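PDB 3HFQ: uncharacterized protein lp_2219 from Lactobacillus plantarum, which is of unknown function but folds as a seven-bladed beta-propeller of the lactonase type and may hydrolyse a lactone. Local coordinates for residues V81-V93 and S102-I115. The protein carries 1 engineered substitution. Numbering follows the deposited sequence.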
loop_
_atom_site.group_PDB
_atom_site.type_symbol
_atom_site.label_atom_id
_atom_site.label_comp_id
_atom_site.label_asym_id
_atom_site.label_seq_id
_atom_site.Cartn_x
_atom_site.Cartn_y
_atom_site.Cartn_z
ATOM N N VAL A 81 9.852 1.547 17.554
ATOM C CA VAL A 81 8.758 1.813 18.476
ATOM C C VAL A 81 7.872 0.585 18.371
ATOM O O VAL A 81 7.148 0.415 17.392
ATOM C CB VAL A 81 7.953 3.059 18.068
ATOM C CG1 VAL A 81 6.753 3.222 18.986
ATOM C CG2 VAL A 81 8.845 4.295 18.136
ATOM N N VAL A 82 7.952 -0.284 19.372
ATOM C CA VAL A 82 7.173 -1.507 19.362
ATOM C C VAL A 82 6.347 -1.668 20.626
ATOM O O VAL A 82 6.583 -0.994 21.629
ATOM C CB VAL A 82 8.091 -2.737 19.204
ATOM C CG1 VAL A 82 8.796 -2.687 17.850
ATOM C CG2 VAL A 82 9.115 -2.769 20.328
ATOM N N ALA A 83 5.376 -2.569 20.566
ATOM C CA ALA A 83 4.502 -2.833 21.699
ATOM C C ALA A 83 4.050 -4.282 21.639
ATOM O O ALA A 83 4.017 -4.887 20.569
ATOM C CB ALA A 83 3.290 -1.908 21.652
ATOM N N PRO A 84 3.711 -4.867 22.796
ATOM C CA PRO A 84 3.262 -6.259 22.788
ATOM C C PRO A 84 2.138 -6.464 21.778
ATOM O O PRO A 84 1.201 -5.666 21.698
ATOM C CB PRO A 84 2.825 -6.499 24.242
ATOM C CG PRO A 84 2.684 -5.105 24.834
ATOM C CD PRO A 84 3.778 -4.338 24.168
ATOM N N GLY A 85 2.255 -7.524 20.988
ATOM C CA GLY A 85 1.251 -7.806 19.983
ATOM C C GLY A 85 1.844 -7.962 18.595
ATOM O O GLY A 85 3.068 -7.987 18.413
ATOM N N THR A 86 0.964 -8.053 17.605
ATOM C CA THR A 86 1.366 -8.228 16.216
ATOM C C THR A 86 1.928 -6.962 15.584
ATOM O O THR A 86 1.647 -5.852 16.034
ATOM C CB THR A 86 0.172 -8.669 15.359
ATOM O OG1 THR A 86 -0.823 -7.638 15.372
ATOM C CG2 THR A 86 -0.431 -9.953 15.905
ATOM N N PRO A 87 2.744 -7.121 14.530
ATOM C CA PRO A 87 3.332 -5.973 13.833
ATOM C C PRO A 87 2.222 -5.355 12.983
ATOM O O PRO A 87 1.226 -6.014 12.691
ATOM C CB PRO A 87 4.416 -6.608 12.955
ATOM C CG PRO A 87 4.701 -7.929 13.622
ATOM C CD PRO A 87 3.332 -8.380 14.045
ATOM N N PRO A 88 2.375 -4.084 12.583
ATOM C CA PRO A 88 1.357 -3.420 11.760
ATOM C C PRO A 88 1.344 -3.934 10.315
ATOM O O PRO A 88 2.103 -4.844 9.971
ATOM C CB PRO A 88 1.740 -1.945 11.864
ATOM C CG PRO A 88 3.235 -1.998 12.025
ATOM C CD PRO A 88 3.420 -3.135 13.004
ATOM N N ALA A 89 0.491 -3.349 9.475
ATOM C CA ALA A 89 0.371 -3.781 8.083
ATOM C C ALA A 89 0.587 -2.674 7.051
ATOM O O ALA A 89 0.718 -2.950 5.858
ATOM C CB ALA A 89 -0.997 -4.421 7.862
ATOM N N TYR A 90 0.609 -1.428 7.507
ATOM C CA TYR A 90 0.795 -0.284 6.619
ATOM C C TYR A 90 1.541 0.801 7.382
ATOM O O TYR A 90 1.431 0.892 8.604
ATOM C CB TYR A 90 -0.569 0.256 6.175
ATOM C CG TYR A 90 -0.527 1.309 5.080
ATOM C CD1 TYR A 90 -0.430 0.942 3.738
ATOM C CD2 TYR A 90 -0.597 2.670 5.386
ATOM C CE1 TYR A 90 -0.413 1.899 2.726
ATOM C CE2 TYR A 90 -0.575 3.642 4.379
ATOM C CZ TYR A 90 -0.484 3.247 3.052
ATOM O OH TYR A 90 -0.477 4.192 2.047
ATOM N N VAL A 91 2.303 1.617 6.660
ATOM C CA VAL A 91 3.047 2.717 7.273
ATOM C C VAL A 91 3.182 3.842 6.249
ATOM O O VAL A 91 3.395 3.583 5.066
ATOM C CB VAL A 91 4.453 2.248 7.763
ATOM C CG1 VAL A 91 5.283 1.723 6.598
ATOM C CG2 VAL A 91 5.165 3.391 8.475
ATOM N N ALA A 92 3.026 5.086 6.698
ATOM C CA ALA A 92 3.132 6.244 5.807
ATOM C C ALA A 92 3.772 7.434 6.517
ATOM O O ALA A 92 3.759 7.513 7.747
ATOM C CB ALA A 92 1.747 6.635 5.289
ATOM N N VAL A 93 4.317 8.367 5.737
ATOM C CA VAL A 93 4.963 9.553 6.294
ATOM C C VAL A 93 4.205 10.846 5.976
ATOM O O VAL A 93 3.732 11.040 4.854
ATOM C CB VAL A 93 6.418 9.704 5.762
ATOM C CG1 VAL A 93 7.013 11.035 6.221
ATOM C CG2 VAL A 93 7.286 8.548 6.265
ATOM N N SER A 102 0.676 4.371 11.068
ATOM C CA SER A 102 0.708 2.935 10.832
ATOM C C SER A 102 -0.662 2.335 11.113
ATOM O O SER A 102 -1.429 2.862 11.929
ATOM C CB SER A 102 1.778 2.250 11.697
ATOM O OG SER A 102 1.556 2.451 13.080
ATOM N N ALA A 103 -0.962 1.241 10.421
ATOM C CA ALA A 103 -2.234 0.540 10.570
ATOM C C ALA A 103 -1.970 -0.874 11.061
ATOM O O ALA A 103 -1.100 -1.556 10.529
ATOM C CB ALA A 103 -2.952 0.488 9.230
ATOM N N ASN A 104 -2.716 -1.325 12.065
ATOM C CA ASN A 104 -2.510 -2.677 12.570
ATOM C C ASN A 104 -3.746 -3.532 12.330
ATOM O O ASN A 104 -4.814 -3.287 12.888
ATOM C CB ASN A 104 -2.169 -2.661 14.061
ATOM C CG ASN A 104 -1.622 -3.994 14.541
ATOM O OD1 ASN A 104 -2.272 -5.034 14.403
ATOM N ND2 ASN A 104 -0.423 -3.971 15.105
ATOM N N TYR A 105 -3.574 -4.546 11.496
ATOM C CA TYR A 105 -4.647 -5.455 11.118
ATOM C C TYR A 105 -5.266 -6.221 12.278
ATOM O O TYR A 105 -6.456 -6.093 12.554
ATOM C CB TYR A 105 -4.111 -6.436 10.076
ATOM C CG TYR A 105 -5.158 -7.325 9.442
ATOM C CD1 TYR A 105 -5.585 -8.498 10.066
ATOM C CD2 TYR A 105 -5.694 -7.006 8.198
ATOM C CE1 TYR A 105 -6.530 -9.332 9.462
ATOM C CE2 TYR A 105 -6.637 -7.828 7.586
ATOM C CZ TYR A 105 -7.044 -8.989 8.217
ATOM O OH TYR A 105 -7.968 -9.799 7.592
ATOM N N HIS A 106 -4.449 -7.013 12.959
ATOM C CA HIS A 106 -4.920 -7.833 14.065
ATOM C C HIS A 106 -5.445 -7.057 15.276
ATOM O O HIS A 106 -6.433 -7.463 15.888
ATOM C CB HIS A 106 -3.798 -8.785 14.478
ATOM C CG HIS A 106 -3.235 -9.575 13.334
ATOM N ND1 HIS A 106 -3.924 -10.608 12.732
ATOM C CD2 HIS A 106 -2.069 -9.454 12.658
ATOM C CE1 HIS A 106 -3.204 -11.089 11.734
ATOM N NE2 HIS A 106 -2.073 -10.406 11.667
ATOM N N LYS A 107 -4.803 -5.943 15.618
ATOM C CA LYS A 107 -5.230 -5.142 16.768
ATOM C C LYS A 107 -6.402 -4.205 16.478
ATOM O O LYS A 107 -7.110 -3.792 17.399
ATOM C CB LYS A 107 -4.067 -4.301 17.300
ATOM C CG LYS A 107 -2.932 -5.087 17.926
ATOM C CD LYS A 107 -1.868 -4.119 18.438
ATOM C CE LYS A 107 -0.960 -4.761 19.463
ATOM N NZ LYS A 107 -0.026 -3.758 20.050
ATOM N N GLY A 108 -6.590 -3.861 15.206
ATOM C CA GLY A 108 -7.674 -2.966 14.826
ATOM C C GLY A 108 -7.366 -1.538 15.238
ATOM O O GLY A 108 -8.249 -0.786 15.657
ATOM N N THR A 109 -6.102 -1.156 15.096
ATOM C CA THR A 109 -5.665 0.173 15.494
ATOM C C THR A 109 -4.984 1.002 14.419
ATOM O O THR A 109 -4.482 0.483 13.419
ATOM C CB THR A 109 -4.672 0.085 16.667
ATOM O OG1 THR A 109 -3.550 -0.716 16.272
ATOM C CG2 THR A 109 -5.325 -0.543 17.882
ATOM N N ALA A 110 -4.981 2.310 14.659
ATOM C CA ALA A 110 -4.318 3.282 13.803
ATOM C C ALA A 110 -3.408 3.963 14.815
ATOM O O ALA A 110 -3.859 4.388 15.880
ATOM C CB ALA A 110 -5.320 4.280 13.237
ATOM N N GLU A 111 -2.122 4.033 14.512
ATOM C CA GLU A 111 -1.178 4.658 15.426
ATOM C C GLU A 111 -0.468 5.841 14.785
ATOM O O GLU A 111 -0.323 5.902 13.560
ATOM C CB GLU A 111 -0.140 3.638 15.912
ATOM C CG GLU A 111 -0.641 2.582 16.898
ATOM C CD GLU A 111 0.489 2.050 17.764
ATOM O OE1 GLU A 111 1.648 2.086 17.293
ATOM O OE2 GLU A 111 0.237 1.594 18.900
ATOM N N VAL A 112 -0.037 6.779 15.628
ATOM C CA VAL A 112 0.660 7.973 15.168
ATOM C C VAL A 112 1.951 8.120 15.963
ATOM O O VAL A 112 1.964 7.936 17.182
ATOM C CB VAL A 112 -0.195 9.243 15.386
ATOM C CG1 VAL A 112 0.505 10.462 14.774
ATOM C CG2 VAL A 112 -1.579 9.048 14.781
HETATM N N MSE A 113 3.037 8.440 15.268
HETATM C CA MSE A 113 4.340 8.627 15.893
HETATM C C MSE A 113 4.923 9.932 15.373
HETATM O O MSE A 113 4.637 10.329 14.244
HETATM C CB MSE A 113 5.271 7.465 15.525
HETATM C CG MSE A 113 4.859 6.132 16.123
HETATM SE SE MSE A 113 5.538 4.643 15.108
HETATM C CE MSE A 113 4.424 3.234 15.830
ATOM N N LYS A 114 5.734 10.601 16.186
ATOM C CA LYS A 114 6.345 11.853 15.752
ATOM C C LYS A 114 7.807 11.621 15.384
ATOM O O LYS A 114 8.500 10.835 16.025
ATOM C CB LYS A 114 6.223 12.923 16.847
ATOM C CG LYS A 114 6.876 12.573 18.170
ATOM C CD LYS A 114 6.640 13.679 19.196
ATOM C CE LYS A 114 7.348 13.385 20.513
ATOM N NZ LYS A 114 7.057 14.417 21.549
ATOM N N ILE A 115 8.267 12.310 14.343
ATOM C CA ILE A 115 9.638 12.168 13.868
ATOM C C ILE A 115 10.570 13.182 14.532
ATOM O O ILE A 115 10.325 14.386 14.486
ATOM C CB ILE A 115 9.704 12.369 12.336
ATOM C CG1 ILE A 115 8.693 11.445 11.651
ATOM C CG2 ILE A 115 11.106 12.102 11.827
ATOM C CD1 ILE A 115 8.494 11.738 10.176
HETATM O O HOH W 1 2.054 -4.640 18.472
HETATM O O HOH W 2 -1.079 -6.104 11.196
#
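In this seven-bladed beta-propeller, the link that leaves the outermost strand of one blade, 74-84, and enters the innermost strand of the next, 90-94, is gripped by the turn between the second and third strands of that next blade, with Asn-104 and Thr-86 meeting at its centre. Strand 90-93 runs antiparallel to 102-104, and a classic beta bulge marks its start: Ala-89 N donates almost straight to Ala-103 O at 2.6 Å, Tyr-90 N reaches the same oxygen weakly, and Ala-103 N returns a bond to Tyr-90 O.

Asn-104 shows how one amide can tie a linker to a turn. With CG anti to the backbone N (chi1 -166°), ND2 donates to Thr-86 O at 2.9 Å; the acceptor lies in the amide plane, although the donor sits above the carbonyl plane of Thr-86. OD1 accepts from Lys-107 N at 3.0 Å, an Asx motif, and the two bonds together set the amide's rotation. Replacing Asn-104 by alanine removes both, and the Thr-86 linker would probably be held less firmly against the turn.

Thr-86 crosses His-106 at about a right angle along the CG–CD2 side of the ring, OG1 at the edge near the ring plane and CB 3.6 Å from CD2. Lys-107 stretches out fully so that NZ donates to Pro-84 O at 2.8 Å and to a water that can donate to Ala-83 O or Thr-86 O. Farther along, Val-81 CG1 touches CE of the selenomethionine Met-113 at 3.9 Å. Polar bonds backed by apolar packing thus pin one blade to the next.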